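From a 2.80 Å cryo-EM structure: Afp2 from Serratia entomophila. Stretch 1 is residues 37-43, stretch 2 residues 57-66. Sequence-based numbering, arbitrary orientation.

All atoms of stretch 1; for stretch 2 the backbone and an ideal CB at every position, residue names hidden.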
ATOM      1  N   GLU C  37       1.141-106.691   8.410  1.00109.08           N
ATOM      2  CA  GLU C  37       1.535-108.001   8.927  1.00109.08           C
ATOM      3  C   GLU C  37       3.052-108.074   9.093  1.00109.08           C
ATOM      4  O   GLU C  37       3.754-108.834   8.430  1.00109.08           O
ATOM      5  CB  GLU C  37       1.003-109.093   8.000  1.00109.08           C
ATOM      6  CG  GLU C  37       0.938-110.522   8.581  1.00109.08           C
ATOM      7  CD  GLU C  37       2.129-111.397   8.218  1.00109.08           C
ATOM      8  OE1 GLU C  37       2.701-111.203   7.122  1.00109.08           O
ATOM      9  OE2 GLU C  37       2.491-112.280   9.023  1.00109.08           O
ATOM     10  N   ASN C  38       3.582-107.200   9.939  1.00106.81           N
ATOM     11  CA  ASN C  38       4.995-107.201  10.278  1.00106.81           C
ATOM     12  C   ASN C  38       5.145-107.387  11.783  1.00106.81           C
ATOM     13  O   ASN C  38       4.321-106.903  12.564  1.00106.81           O
ATOM     14  CB  ASN C  38       5.670-105.907   9.823  1.00106.81           C
ATOM     15  CG  ASN C  38       7.179-106.022   9.775  1.00106.81           C
ATOM     16  OD1 ASN C  38       7.745-107.048  10.146  1.00106.81           O
ATOM     17  ND2 ASN C  38       7.836-104.981   9.289  1.00106.81           N
ATOM     18  N   THR C  39       6.202-108.089  12.182  1.00107.05           N
ATOM     19  CA  THR C  39       6.360-108.499  13.569  1.00107.05           C
ATOM     20  C   THR C  39       7.418-107.714  14.332  1.00107.05           C
ATOM     21  O   THR C  39       7.349-107.665  15.564  1.00107.05           O
ATOM     22  CB  THR C  39       6.709-109.989  13.637  1.00107.05           C
ATOM     23  OG1 THR C  39       7.948-110.216  12.956  1.00107.05           O
ATOM     24  CG2 THR C  39       5.619-110.814  12.976  1.00107.05           C
ATOM     25  N   ASN C  40       8.381-107.101  13.650  1.00104.26           N
ATOM     26  CA  ASN C  40       9.518-106.481  14.322  1.00104.26           C
ATOM     27  C   ASN C  40       9.537-104.962  14.170  1.00104.26           C
ATOM     28  O   ASN C  40      10.599-104.363  14.004  1.00104.26           O
ATOM     29  CB  ASN C  40      10.831-107.099  13.838  1.00104.26           C
ATOM     30  CG  ASN C  40      10.992-107.058  12.330  1.00104.26           C
ATOM     31  OD1 ASN C  40      10.171-106.494  11.610  1.00104.26           O
ATOM     32  ND2 ASN C  40      12.062-107.671  11.841  1.00104.26           N
ATOM     33  N   THR C  41       8.372-104.328  14.231  1.00102.17           N
ATOM     34  CA  THR C  41       8.280-102.877  14.260  1.00102.17           C
ATOM     35  C   THR C  41       7.669-102.413  15.574  1.00102.17           C
ATOM     36  O   THR C  41       6.954-103.161  16.248  1.00102.17           O
ATOM     37  CB  THR C  41       7.444-102.335  13.098  1.00102.17           C
ATOM     38  OG1 THR C  41       6.125-102.893  13.148  1.00102.17           O
ATOM     39  CG2 THR C  41       8.088-102.668  11.774  1.00102.17           C
ATOM     40  N   ILE C  42       7.979-101.170  15.936  1.00101.20           N
ATOM     41  CA  ILE C  42       7.295-100.507  17.035  1.00101.20           C
ATOM     42  C   ILE C  42       5.839-100.295  16.639  1.00101.20           C
ATOM     43  O   ILE C  42       5.535 -99.944  15.492  1.00101.20           O
ATOM     44  CB  ILE C  42       8.014 -99.187  17.385  1.00101.20           C
ATOM     45  CG1 ILE C  42       9.408 -99.451  17.971  1.00101.20           C
ATOM     46  CG2 ILE C  42       7.233 -98.340  18.380  1.00101.20           C
ATOM     47  CD1 ILE C  42      10.555 -99.360  16.992  1.00101.20           C
ATOM     48  N   ASN C  43       4.919-100.526  17.586  1.00102.54           N
ATOM     49  CA  ASN C  43       3.480-100.482  17.340  1.00102.54           C
ATOM     50  C   ASN C  43       2.950 -99.064  17.080  1.00102.54           C
ATOM     51  O   ASN C  43       1.741 -98.899  16.881  1.00102.54           O
ATOM     52  CB  ASN C  43       2.754-101.117  18.531  1.00102.54           C
ATOM     53  CG  ASN C  43       1.377-101.664  18.172  1.00102.54           C
ATOM     54  OD1 ASN C  43       0.958-101.630  17.017  1.00102.54           O
ATOM     55  ND2 ASN C  43       0.668-102.171  19.173  1.00102.54           N
ATOM     56  N   UNK C  57      18.428 -95.754  17.213  1.00 90.16           N
ATOM     57  CA  UNK C  57      17.954 -95.836  18.590  1.00 90.16           C
ATOM     58  C   UNK C  57      16.722 -96.726  18.667  1.00 90.16           C
ATOM     59  O   UNK C  57      16.611 -97.587  19.547  1.00 90.16           O
ATOM     60  CB  UNK C  57      17.642 -94.443  19.140  1.00 90.16           C
ATOM     61  N   UNK C  58      15.795 -96.565  17.724  1.00 94.30           N
ATOM     62  CA  UNK C  58      14.573 -97.356  17.729  1.00 94.30           C
ATOM     63  C   UNK C  58      14.762 -98.734  17.113  1.00 94.30           C
ATOM     64  O   UNK C  58      13.955 -99.631  17.379  1.00 94.30           O
ATOM     65  CB  UNK C  58      13.467 -96.608  16.982  1.00 94.30           C
ATOM     66  N   UNK C  59      15.796 -98.922  16.297  1.00 92.08           N
ATOM     67  CA  UNK C  59      16.105-100.216  15.691  1.00 92.08           C
ATOM     68  C   UNK C  59      17.596-100.464  15.868  1.00 92.08           C
ATOM     69  O   UNK C  59      18.389-100.220  14.951  1.00 92.08           O
ATOM     70  CB  UNK C  59      15.707-100.257  14.214  1.00 92.08           C
ATOM     71  N   UNK C  60      18.014-100.956  17.038  1.00 92.35           N
ATOM     72  CA  UNK C  60      19.447-101.017  17.350  1.00 92.35           C
ATOM     73  C   UNK C  60      20.196-102.162  16.695  1.00 92.35           C
ATOM     74  O   UNK C  60      21.428-102.190  16.774  1.00 92.35           O
ATOM     75  CB  UNK C  60      19.631-101.119  18.865  1.00 92.35           C
ATOM     76  N   UNK C  61      19.508-103.100  16.050  1.00 93.40           N
ATOM     77  CA  UNK C  61      20.182-104.227  15.434  1.00 93.40           C
ATOM     78  C   UNK C  61      19.860-104.289  13.945  1.00 93.40           C
ATOM     79  O   UNK C  61      18.748-103.934  13.531  1.00 93.40           O
ATOM     80  CB  UNK C  61      19.784-105.533  16.124  1.00 93.40           C
ATOM     81  N   UNK C  62      20.831-104.675  13.110  1.00 91.38           N
ATOM     82  CA  UNK C  62      20.571-104.758  11.667  1.00 91.38           C
ATOM     83  C   UNK C  62      19.626-105.888  11.298  1.00 91.38           C
ATOM     84  O   UNK C  62      19.962-107.067  11.448  1.00 91.38           O
ATOM     85  CB  UNK C  62      21.888-104.936  10.909  1.00 91.38           C
ATOM     86  N   UNK C  63      18.443-105.534  10.817  1.00 93.61           N
ATOM     87  CA  UNK C  63      17.444-106.506  10.411  1.00 93.61           C
ATOM     88  C   UNK C  63      17.633-106.848   8.936  1.00 93.61           C
ATOM     89  O   UNK C  63      18.600-106.432   8.294  1.00 93.61           O
ATOM     90  CB  UNK C  63      16.033-105.975  10.669  1.00 93.61           C
ATOM     91  N   UNK C  64      16.697-107.613   8.380  1.00 97.84           N
ATOM     92  CA  UNK C  64      16.737-107.994   6.980  1.00 97.84           C
ATOM     93  C   UNK C  64      15.443-107.613   6.269  1.00 97.84           C
ATOM     94  O   UNK C  64      15.383-107.680   5.036  1.00 97.84           O
ATOM     95  CB  UNK C  64      16.992-109.497   6.847  1.00 97.84           C
ATOM     96  N   UNK C  65      14.433-107.159   7.006  1.00 96.23           N
ATOM     97  CA  UNK C  65      13.112-106.877   6.472  1.00 96.23           C
ATOM     98  C   UNK C  65      13.159-105.646   5.563  1.00 96.23           C
ATOM     99  O   UNK C  65      14.110-104.859   5.584  1.00 96.23           O
ATOM    100  CB  UNK C  65      12.109-106.669   7.608  1.00 96.23           C
ATOM    101  N   UNK C  66      12.109-105.490   4.752  1.00 88.64           N
ATOM    102  CA  UNK C  66      12.125-104.541   3.645  1.00 88.64           C
ATOM    103  C   UNK C  66      12.084-103.086   4.089  1.00 88.64           C
ATOM    104  O   UNK C  66      12.488-102.212   3.317  1.00 88.64           O
ATOM    105  CB  UNK C  66      10.941-104.818   2.716  1.00 88.64           C
TER

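Position 57 is helical, with phi/psi of -76/-44°, and its ideal CB has nothing of stretch 1 within 5.5 Å. Stretch 1 therefore sets no preference; the residue is Val57, chi1 t.

Position 58 is still helical, and its CA-to-CB bond points toward stretch 1, where the ideal CB lies 4.0 Å from CD1 of Ile42. An aliphatic residue could pack on that methyl, and so could a long polar chain that lays its methylenes nearby and carries its charge onward. The residue is Glu58. Its carboxylate stays beside the isoleucine, with OE1 3.7 Å from Ile42 CD1, while the backbone O of Glu58 comes closer, 3.4 Å from the same CD1. These are contacts of packing, without a polar partner in stretch 1.

At 59 the chain leaves the helix, phi/psi -133/82°, and CA-to-CB points sideways. No atom of stretch 1 is within 5.5 Å of the ideal CB, so a small residue would not reach stretch 1; a long or aromatic one could reach Ile42 and the backbone near Thr41. Tyr59, chi1 m, does so. Ile42 CD1 sits over one ring face, 4.0 Å from the centroid and 28° off the normal, a CH-pi contact, and 3.5 Å from Tyr59 CZ. At the ring edge, Asn40 O is 3.6 Å from Tyr59 CE1, and Thr41 CA is 3.7 Å from Tyr59 OH. That hydroxyl is hydrogen-bonded elsewhere in the structure.

Positions 60, 61 and 62 lie out of reach. The phi values of -78° and -69° at 60 and 62 suit proline, though not exclusively, and the extended backbone at 61 (-123/143°) tolerates a beta-branched residue. They are Pro60, Thr61 and Pro62.

Position 63 points toward stretch 1, at the side chain of Asn40. A medium-sized side chain, apolar or polar, could cover that asparagine. Leu63 (m, t) packs its CD1 against the Asn40 side chain, 3.9 Å from Asn40 CG, a van der Waals contact.

Position 64 points sideways, with no stretch 1 atom near its CB; a polar chain is easily accommodated. Glu64 is extended, and its end leads away.

Position 65 faces the amides of Asn38 and Asn40, its ideal CB 4.9 Å from Asn38 ND2. A short polar side chain, such as Asp, Asn or Ser, would suit. Asp65 places OD2 2.9 Å from Asn38 ND2, while its OD1 accepts a hydrogen bond from the backbone N of position 66 at 2.7 Å.

Position 66 points sideways, its CB touching nothing in stretch 1, so many residues would fit; Ala66 is deposited.

Stretch 2, residues 57-66: VEYPTPLEDA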
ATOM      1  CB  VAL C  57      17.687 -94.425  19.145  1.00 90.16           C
ATOM      2  CG1 VAL C  57      17.022 -94.492  20.507  1.00 90.16           C
ATOM      3  CG2 VAL C  57      18.985 -93.658  19.256  1.00 90.16           C
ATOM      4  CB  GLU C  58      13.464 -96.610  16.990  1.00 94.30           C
ATOM      5  CG  GLU C  58      13.054 -95.305  17.650  1.00 94.30           C
ATOM      6  CD  GLU C  58      12.382 -95.506  18.994  1.00 94.30           C
ATOM      7  OE1 GLU C  58      11.676 -96.523  19.167  1.00 94.30           O
ATOM      8  OE2 GLU C  58      12.566 -94.648  19.884  1.00 94.30           O
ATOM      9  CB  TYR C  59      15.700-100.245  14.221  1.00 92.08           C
ATOM     10  CG  TYR C  59      14.212-100.118  14.009  1.00 92.08           C
ATOM     11  CD1 TYR C  59      13.379-101.220  14.109  1.00 92.08           C
ATOM     12  CD2 TYR C  59      13.637 -98.886  13.727  1.00 92.08           C
ATOM     13  CE1 TYR C  59      12.017-101.103  13.920  1.00 92.08           C
ATOM     14  CE2 TYR C  59      12.278 -98.759  13.539  1.00 92.08           C
ATOM     15  CZ  TYR C  59      11.475 -99.871  13.634  1.00 92.08           C
ATOM     16  OH  TYR C  59      10.118 -99.747  13.450  1.00 92.08           O
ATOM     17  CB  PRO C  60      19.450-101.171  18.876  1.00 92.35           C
ATOM     18  CG  PRO C  60      18.187-101.882  19.169  1.00 92.35           C
ATOM     19  CD  PRO C  60      17.183-101.386  18.174  1.00 92.35           C
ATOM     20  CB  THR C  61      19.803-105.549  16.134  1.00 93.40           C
ATOM     21  OG1 THR C  61      20.478-106.646  15.507  1.00 93.40           O
ATOM     22  CG2 THR C  61      18.296-105.789  16.141  1.00 93.40           C
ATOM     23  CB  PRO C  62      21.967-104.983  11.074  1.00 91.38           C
ATOM     24  CG  PRO C  62      22.901-104.450  12.096  1.00 91.38           C
ATOM     25  CD  PRO C  62      22.268-104.768  13.411  1.00 91.38           C
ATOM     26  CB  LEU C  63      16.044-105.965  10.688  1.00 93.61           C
ATOM     27  CG  LEU C  63      15.706-105.729  12.159  1.00 93.61           C
ATOM     28  CD1 LEU C  63      14.361-105.043  12.287  1.00 93.61           C
ATOM     29  CD2 LEU C  63      15.712-107.040  12.916  1.00 93.61           C
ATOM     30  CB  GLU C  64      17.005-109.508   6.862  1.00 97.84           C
ATOM     31  CG  GLU C  64      17.459-110.021   5.495  1.00 97.84           C
ATOM     32  CD  GLU C  64      17.715-111.511   5.482  1.00 97.84           C
ATOM     33  OE1 GLU C  64      17.518-112.160   6.529  1.00 97.84           O
ATOM     34  OE2 GLU C  64      18.120-112.033   4.422  1.00 97.84           O
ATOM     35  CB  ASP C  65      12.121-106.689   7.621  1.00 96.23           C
ATOM     36  CG  ASP C  65      10.677-106.883   7.195  1.00 96.23           C
ATOM     37  OD1 ASP C  65      10.430-107.124   5.996  1.00 96.23           O
ATOM     38  OD2 ASP C  65       9.789-106.809   8.068  1.00 96.23           O
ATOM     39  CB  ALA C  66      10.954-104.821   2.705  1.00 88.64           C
TER
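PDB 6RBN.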